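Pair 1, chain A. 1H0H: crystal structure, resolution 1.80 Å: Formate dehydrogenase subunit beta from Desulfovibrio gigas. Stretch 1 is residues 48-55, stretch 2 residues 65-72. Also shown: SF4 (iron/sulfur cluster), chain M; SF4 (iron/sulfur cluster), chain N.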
# COMPACT_ATOMS: atom_id res chain seq x y z
N THR A 48 -12.33 -28.69 3.70
CA THR A 48 -12.31 -27.61 2.73
C THR A 48 -13.53 -27.69 1.84
O THR A 48 -13.58 -28.50 0.91
CB THR A 48 -11.04 -27.77 1.88
OG1 THR A 48 -9.88 -27.87 2.73
CG2 THR A 48 -10.81 -26.54 1.02
N TYR A 49 -14.52 -26.85 2.11
CA TYR A 49 -15.79 -26.91 1.44
C TYR A 49 -15.87 -25.94 0.28
O TYR A 49 -16.74 -26.05 -0.57
CB TYR A 49 -16.90 -26.50 2.38
CG TYR A 49 -16.98 -27.16 3.74
CD1 TYR A 49 -16.38 -28.40 4.00
CD2 TYR A 49 -17.69 -26.54 4.76
CE1 TYR A 49 -16.50 -29.00 5.24
CE2 TYR A 49 -17.80 -27.13 5.99
CZ TYR A 49 -17.21 -28.35 6.23
OH TYR A 49 -17.36 -28.90 7.48
N LYS A 50 -15.00 -24.93 0.28
CA LYS A 50 -15.04 -23.87 -0.72
C LYS A 50 -13.64 -23.84 -1.26
O LYS A 50 -12.67 -23.72 -0.49
CB LYS A 50 -15.46 -22.54 -0.07
CG LYS A 50 -15.63 -21.36 -1.03
CD LYS A 50 -16.77 -21.61 -2.05
CE LYS A 50 -17.24 -20.31 -2.68
NZ LYS A 50 -18.17 -20.48 -3.87
N LEU A 51 -13.52 -24.05 -2.56
CA LEU A 51 -12.22 -24.12 -3.18
C LEU A 51 -12.14 -23.30 -4.45
O LEU A 51 -12.85 -23.57 -5.43
CB LEU A 51 -11.90 -25.59 -3.48
CG LEU A 51 -10.49 -25.77 -4.01
CD1 LEU A 51 -9.47 -25.49 -2.93
CD2 LEU A 51 -10.33 -27.18 -4.58
N VAL A 52 -11.28 -22.29 -4.46
CA VAL A 52 -11.14 -21.49 -5.67
C VAL A 52 -10.22 -22.18 -6.66
O VAL A 52 -9.00 -22.28 -6.48
CB VAL A 52 -10.68 -20.03 -5.37
CG1 VAL A 52 -10.51 -19.27 -6.67
CG2 VAL A 52 -11.71 -19.32 -4.46
N ARG A 53 -10.83 -22.71 -7.72
CA ARG A 53 -10.09 -23.42 -8.73
C ARG A 53 -9.59 -22.40 -9.73
O ARG A 53 -10.26 -21.40 -9.97
CB ARG A 53 -10.98 -24.46 -9.38
CG ARG A 53 -11.38 -25.59 -8.46
CD ARG A 53 -12.25 -26.64 -9.14
NE ARG A 53 -12.82 -27.62 -8.22
CZ ARG A 53 -12.15 -28.63 -7.70
NH1 ARG A 53 -10.85 -28.79 -7.98
NH2 ARG A 53 -12.75 -29.48 -6.89
N MET A 54 -8.40 -22.62 -10.27
CA MET A 54 -7.79 -21.63 -11.14
C MET A 54 -7.13 -22.34 -12.31
O MET A 54 -6.27 -23.23 -12.10
CB MET A 54 -6.76 -20.78 -10.37
CG MET A 54 -7.28 -20.11 -9.08
SD MET A 54 -5.94 -19.47 -7.97
CE MET A 54 -5.35 -18.02 -8.90
N HIS A 55 -7.50 -21.96 -13.53
CA HIS A 55 -6.95 -22.63 -14.72
C HIS A 55 -6.59 -21.67 -15.85
O HIS A 55 -7.44 -20.91 -16.36
CB HIS A 55 -7.91 -23.70 -15.26
CG HIS A 55 -8.03 -24.89 -14.37
ND1 HIS A 55 -9.19 -25.20 -13.69
CD2 HIS A 55 -7.13 -25.84 -14.01
CE1 HIS A 55 -9.01 -26.30 -12.98
NE2 HIS A 55 -7.77 -26.71 -13.16
N TRP A 65 -7.24 -16.50 -17.64
CA TRP A 65 -7.09 -17.25 -16.41
C TRP A 65 -8.49 -17.37 -15.82
O TRP A 65 -9.09 -16.37 -15.40
CB TRP A 65 -6.17 -16.49 -15.47
CG TRP A 65 -5.46 -17.29 -14.46
CD1 TRP A 65 -5.58 -18.62 -14.20
CD2 TRP A 65 -4.51 -16.78 -13.51
NE1 TRP A 65 -4.75 -18.98 -13.17
CE2 TRP A 65 -4.07 -17.86 -12.73
CE3 TRP A 65 -3.97 -15.50 -13.25
CZ2 TRP A 65 -3.12 -17.72 -11.70
CZ3 TRP A 65 -3.02 -15.35 -12.25
CH2 TRP A 65 -2.62 -16.45 -11.48
N LEU A 66 -8.99 -18.59 -15.81
CA LEU A 66 -10.37 -18.88 -15.44
C LEU A 66 -10.49 -19.37 -14.03
O LEU A 66 -9.81 -20.31 -13.63
CB LEU A 66 -10.99 -19.91 -16.38
CG LEU A 66 -10.88 -19.55 -17.86
CD1 LEU A 66 -11.58 -20.59 -18.75
CD2 LEU A 66 -11.45 -18.14 -18.12
N PHE A 67 -11.41 -18.77 -13.30
CA PHE A 67 -11.61 -19.05 -11.89
C PHE A 67 -12.99 -19.65 -11.63
O PHE A 67 -13.98 -19.23 -12.22
CB PHE A 67 -11.44 -17.76 -11.09
CG PHE A 67 -10.16 -17.01 -11.38
CD1 PHE A 67 -8.95 -17.68 -11.46
CD2 PHE A 67 -10.16 -15.64 -11.56
CE1 PHE A 67 -7.78 -16.99 -11.73
CE2 PHE A 67 -8.99 -14.95 -11.84
CZ PHE A 67 -7.78 -15.62 -11.90
N PHE A 68 -13.05 -20.59 -10.69
CA PHE A 68 -14.26 -21.31 -10.33
C PHE A 68 -14.26 -21.58 -8.82
O PHE A 68 -13.55 -22.47 -8.34
CB PHE A 68 -14.27 -22.64 -11.09
CG PHE A 68 -15.61 -23.28 -11.21
CD1 PHE A 68 -16.49 -22.91 -12.23
CD2 PHE A 68 -15.99 -24.29 -10.36
CE1 PHE A 68 -17.76 -23.53 -12.36
CE2 PHE A 68 -17.25 -24.89 -10.47
CZ PHE A 68 -18.12 -24.51 -11.48
N PRO A 69 -15.02 -20.81 -8.05
CA PRO A 69 -15.06 -20.97 -6.58
C PRO A 69 -16.04 -22.09 -6.23
O PRO A 69 -17.19 -21.86 -5.87
CB PRO A 69 -15.61 -19.63 -6.09
CG PRO A 69 -16.21 -18.96 -7.24
CD PRO A 69 -15.85 -19.70 -8.53
N ASP A 70 -15.51 -23.31 -6.27
CA ASP A 70 -16.27 -24.54 -6.18
C ASP A 70 -16.80 -24.82 -4.77
O ASP A 70 -16.18 -24.46 -3.78
CB ASP A 70 -15.36 -25.66 -6.68
CG ASP A 70 -16.11 -26.82 -7.22
OD1 ASP A 70 -17.36 -26.81 -7.17
OD2 ASP A 70 -15.52 -27.80 -7.70
N GLN A 71 -17.98 -25.41 -4.72
CA GLN A 71 -18.63 -25.81 -3.48
C GLN A 71 -19.79 -26.72 -3.91
O GLN A 71 -20.15 -26.77 -5.09
CB GLN A 71 -19.18 -24.60 -2.72
CG GLN A 71 -20.27 -23.89 -3.50
CD GLN A 71 -20.92 -22.69 -2.77
OE1 GLN A 71 -20.61 -21.54 -3.06
NE2 GLN A 71 -21.84 -22.98 -1.86
N CYS A 72 -20.40 -27.40 -2.94
CA CYS A 72 -21.57 -28.23 -3.18
C CYS A 72 -22.64 -27.43 -3.94
O CYS A 72 -22.84 -26.25 -3.66
CB CYS A 72 -22.16 -28.69 -1.86
SG CYS A 72 -23.77 -29.47 -2.00
FE1 SF4 M . -21.13 -21.42 3.71
FE2 SF4 M . -20.04 -20.72 1.29
FE3 SF4 M . -20.99 -23.29 1.71
FE4 SF4 M . -18.68 -22.41 2.94
S1 SF4 M . -19.09 -22.62 0.66
S2 SF4 M . -20.43 -23.58 3.85
S3 SF4 M . -19.07 -20.27 3.33
S4 SF4 M . -22.31 -21.45 1.79
FE1 SF4 N . -22.96 -33.58 -4.77
FE2 SF4 N . -23.68 -31.46 -3.15
FE3 SF4 N . -25.42 -32.40 -5.23
FE4 SF4 N . -24.97 -33.96 -2.99
S1 SF4 N . -26.09 -31.88 -3.06
S2 SF4 N . -24.94 -34.70 -5.05
S3 SF4 N . -22.72 -33.43 -2.51
S4 SF4 N . -23.29 -31.36 -5.45
O HOH W 1 -18.61 -28.33 -0.52
O HOH W 2 -3.79 -21.79 -12.60

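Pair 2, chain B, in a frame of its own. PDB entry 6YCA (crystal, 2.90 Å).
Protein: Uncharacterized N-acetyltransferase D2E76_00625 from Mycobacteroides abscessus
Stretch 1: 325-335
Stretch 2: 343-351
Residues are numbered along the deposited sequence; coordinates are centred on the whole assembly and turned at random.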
# COMPACT_ATOMS: atom_id res chain seq x y z
N THR B 325 -33.89 37.33 -0.79
CA THR B 325 -35.29 36.94 -0.82
C THR B 325 -36.17 38.05 -0.24
O THR B 325 -35.69 38.97 0.43
CB THR B 325 -35.50 35.64 -0.04
OG1 THR B 325 -35.16 35.85 1.34
CG2 THR B 325 -34.64 34.52 -0.60
N ASP B 326 -37.47 37.94 -0.49
CA ASP B 326 -38.42 38.97 -0.06
C ASP B 326 -38.67 38.85 1.44
O ASP B 326 -39.75 38.48 1.91
CB ASP B 326 -39.71 38.88 -0.87
CG ASP B 326 -39.53 39.36 -2.29
OD1 ASP B 326 -38.69 40.26 -2.51
OD2 ASP B 326 -40.23 38.86 -3.19
N GLY B 327 -37.63 39.19 2.21
CA GLY B 327 -37.69 39.19 3.65
C GLY B 327 -37.57 40.60 4.22
O GLY B 327 -37.39 41.58 3.51
N ALA B 328 -37.67 40.66 5.54
CA ALA B 328 -37.50 41.93 6.23
C ALA B 328 -36.01 42.26 6.35
O ALA B 328 -35.17 41.37 6.44
CB ALA B 328 -38.12 41.86 7.62
N PRO B 329 -35.67 43.55 6.33
CA PRO B 329 -34.25 43.94 6.37
C PRO B 329 -33.57 43.50 7.66
O PRO B 329 -34.19 43.42 8.73
CB PRO B 329 -34.30 45.47 6.26
CG PRO B 329 -35.62 45.77 5.65
CD PRO B 329 -36.55 44.71 6.16
N VAL B 330 -32.29 43.20 7.54
CA VAL B 330 -31.43 42.86 8.66
C VAL B 330 -30.25 43.83 8.65
O VAL B 330 -29.71 44.15 7.59
CB VAL B 330 -30.94 41.41 8.55
CG1 VAL B 330 -29.90 41.10 9.62
CG2 VAL B 330 -32.11 40.45 8.64
N VAL B 331 -29.85 44.30 9.83
CA VAL B 331 -28.73 45.22 9.97
C VAL B 331 -27.51 44.44 10.42
O VAL B 331 -27.53 43.78 11.47
CB VAL B 331 -29.05 46.36 10.95
CG1 VAL B 331 -27.86 47.30 11.06
CG2 VAL B 331 -30.30 47.11 10.49
N ILE B 332 -26.45 44.49 9.62
CA ILE B 332 -25.21 43.76 9.87
C ILE B 332 -24.11 44.76 10.20
O ILE B 332 -23.82 45.66 9.40
CB ILE B 332 -24.81 42.90 8.67
CG1 ILE B 332 -25.95 41.95 8.29
CG2 ILE B 332 -23.55 42.12 8.97
CD1 ILE B 332 -25.68 41.12 7.06
N GLU B 333 -23.50 44.61 11.37
CA GLU B 333 -22.34 45.41 11.73
C GLU B 333 -21.08 44.65 11.34
O GLU B 333 -20.82 43.55 11.84
CB GLU B 333 -22.33 45.73 13.23
CG GLU B 333 -21.19 46.66 13.66
CD GLU B 333 -21.22 47.01 15.14
OE1 GLU B 333 -22.24 46.71 15.81
OE2 GLU B 333 -20.23 47.57 15.64
N VAL B 334 -20.29 45.23 10.43
CA VAL B 334 -19.12 44.59 9.86
C VAL B 334 -17.87 45.23 10.46
O VAL B 334 -17.78 46.46 10.56
CB VAL B 334 -19.12 44.71 8.33
CG1 VAL B 334 -17.92 43.97 7.74
CG2 VAL B 334 -20.43 44.19 7.76
N GLN B 335 -16.91 44.40 10.86
CA GLN B 335 -15.62 44.85 11.35
C GLN B 335 -14.56 44.59 10.29
O GLN B 335 -14.44 43.47 9.79
CB GLN B 335 -15.24 44.16 12.66
CG GLN B 335 -13.87 44.56 13.16
CD GLN B 335 -13.65 44.19 14.62
OE1 GLN B 335 -14.14 44.87 15.52
NE2 GLN B 335 -12.92 43.10 14.85
N ALA B 343 -15.92 49.33 7.93
CA ALA B 343 -16.36 49.20 9.32
C ALA B 343 -17.58 50.08 9.57
O ALA B 343 -17.43 51.25 9.93
CB ALA B 343 -15.23 49.57 10.28
N ALA B 344 -18.77 49.53 9.38
CA ALA B 344 -20.01 50.28 9.53
C ALA B 344 -21.15 49.28 9.71
O ALA B 344 -20.93 48.08 9.86
CB ALA B 344 -20.23 51.20 8.33
N ARG B 345 -22.38 49.79 9.72
CA ARG B 345 -23.58 48.97 9.81
C ARG B 345 -24.36 49.12 8.51
O ARG B 345 -24.59 50.24 8.04
CB ARG B 345 -24.46 49.41 10.98
CG ARG B 345 -23.83 49.22 12.35
CD ARG B 345 -24.69 49.86 13.42
NE ARG B 345 -24.04 49.83 14.73
CZ ARG B 345 -24.56 50.35 15.83
NH1 ARG B 345 -25.74 50.95 15.79
NH2 ARG B 345 -23.90 50.28 16.98
N PHE B 346 -24.77 47.99 7.93
CA PHE B 346 -25.47 47.97 6.65
C PHE B 346 -26.81 47.29 6.81
O PHE B 346 -26.88 46.15 7.29
CB PHE B 346 -24.66 47.23 5.58
CG PHE B 346 -23.27 47.75 5.41
CD1 PHE B 346 -23.03 48.87 4.63
CD2 PHE B 346 -22.20 47.11 6.01
CE1 PHE B 346 -21.74 49.34 4.47
CE2 PHE B 346 -20.91 47.59 5.85
CZ PHE B 346 -20.68 48.70 5.08
N SER B 347 -27.88 47.97 6.40
CA SER B 347 -29.21 47.38 6.33
C SER B 347 -29.36 46.75 4.95
O SER B 347 -29.41 47.46 3.94
CB SER B 347 -30.27 48.46 6.55
OG SER B 347 -31.56 47.95 6.28
N VAL B 348 -29.41 45.43 4.91
CA VAL B 348 -29.50 44.68 3.65
C VAL B 348 -30.91 44.14 3.50
O VAL B 348 -31.46 43.54 4.43
CB VAL B 348 -28.44 43.57 3.56
CG1 VAL B 348 -27.05 44.18 3.48
CG2 VAL B 348 -28.53 42.64 4.75
N SER B 349 -31.50 44.37 2.33
CA SER B 349 -32.82 43.86 2.01
C SER B 349 -32.93 43.73 0.50
O SER B 349 -32.11 44.26 -0.24
CB SER B 349 -33.93 44.76 2.56
OG SER B 349 -33.93 46.01 1.89
N SER B 350 -33.96 43.01 0.06
CA SER B 350 -34.17 42.82 -1.37
C SER B 350 -34.42 44.14 -2.11
O SER B 350 -34.25 44.19 -3.33
CB SER B 350 -35.32 41.83 -1.60
OG SER B 350 -35.52 41.57 -2.98
N ASP B 351 -34.81 45.20 -1.41
CA ASP B 351 -35.11 46.48 -2.06
C ASP B 351 -33.95 47.46 -2.04
O ASP B 351 -33.72 48.16 -3.03
CB ASP B 351 -36.33 47.14 -1.41
CG ASP B 351 -37.59 46.32 -1.57
OD1 ASP B 351 -37.69 45.58 -2.57
OD2 ASP B 351 -38.47 46.41 -0.70

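What backbone arrangement do the two pairs share? Each is a pair of neighbouring antiparallel strands, with angles between strand directions of 160° in pair 1 and 153° in pair 2, and 14 central residues superpose with an RMSD of 0.7 Å. The register agrees: Leu A51 faces Asp A70 as Val B330 faces Val B348, and Arg A53 faces Phe A68 as Ile B332 faces Phe B346, all hydrogen-bonded pairs. Arg A53 N lies 2.8 Å from Phe A68 O, and Ile B332 N lies 2.9 Å from Phe B346 O. At the next rung of pair 1, His A55 N donates to Leu A66 O at 2.8 Å and Leu A66 N to His A55 O at 2.8 Å.

How is the face carrying Leu A51, Arg A53 and Asp A70 packed? Pair 1 sets charge against charge. Arg A53 NE donates to Asp A70 OD2 at 2.8 Å in a salt bridge that runs diagonally between rungs and pairs two charges in a buried setting. Pair 2 places Ile B332 and Val B348 at the matching positions, and the same diagonal becomes an apolar contact, Ile B332 CD1 to Val B348 CG2 at 4.0 Å. A second diagonal, between Val B334 CG2 and Phe B346 CD2 at 3.8 Å, extends it. Phe A68 matches Phe B346 in backbone, yet chi1 is t in the former and m in the latter, and the side-chain centres lie 3.8 Å apart.

What fills the opposite face? Val A52 and Val B331 nearly coincide, with side-chain centres 0.3 Å apart and chi1 t in both. Their cross-strand partners differ: Val A52 CG2 meets Pro A69 CB at 4.2 Å, while Val B331 CG2 lies 4.2 Å from Ser B347 CB. One rung on, Met A54 CG packs 3.8 Å from Phe A67 CD1. The matching Glu B333 and Arg B345 instead form a long salt bridge, with OE1 of Glu B333 3.8 Å from NE of Arg B345, at partly exposed positions.

How do the pairs differ where Lys A50 matches Pro B329? The Lys A50 side chain, bent at chi2 (p), brings NZ to Pro A69 O at 2.6 Å and to Gln A71 OE1 at 2.8 Å, so one ammonium group ties together two residues of the other stretch. Pro B329 has no such donor and makes close contact through its ring, CG lying 3.7 Å from Ser B349 CB.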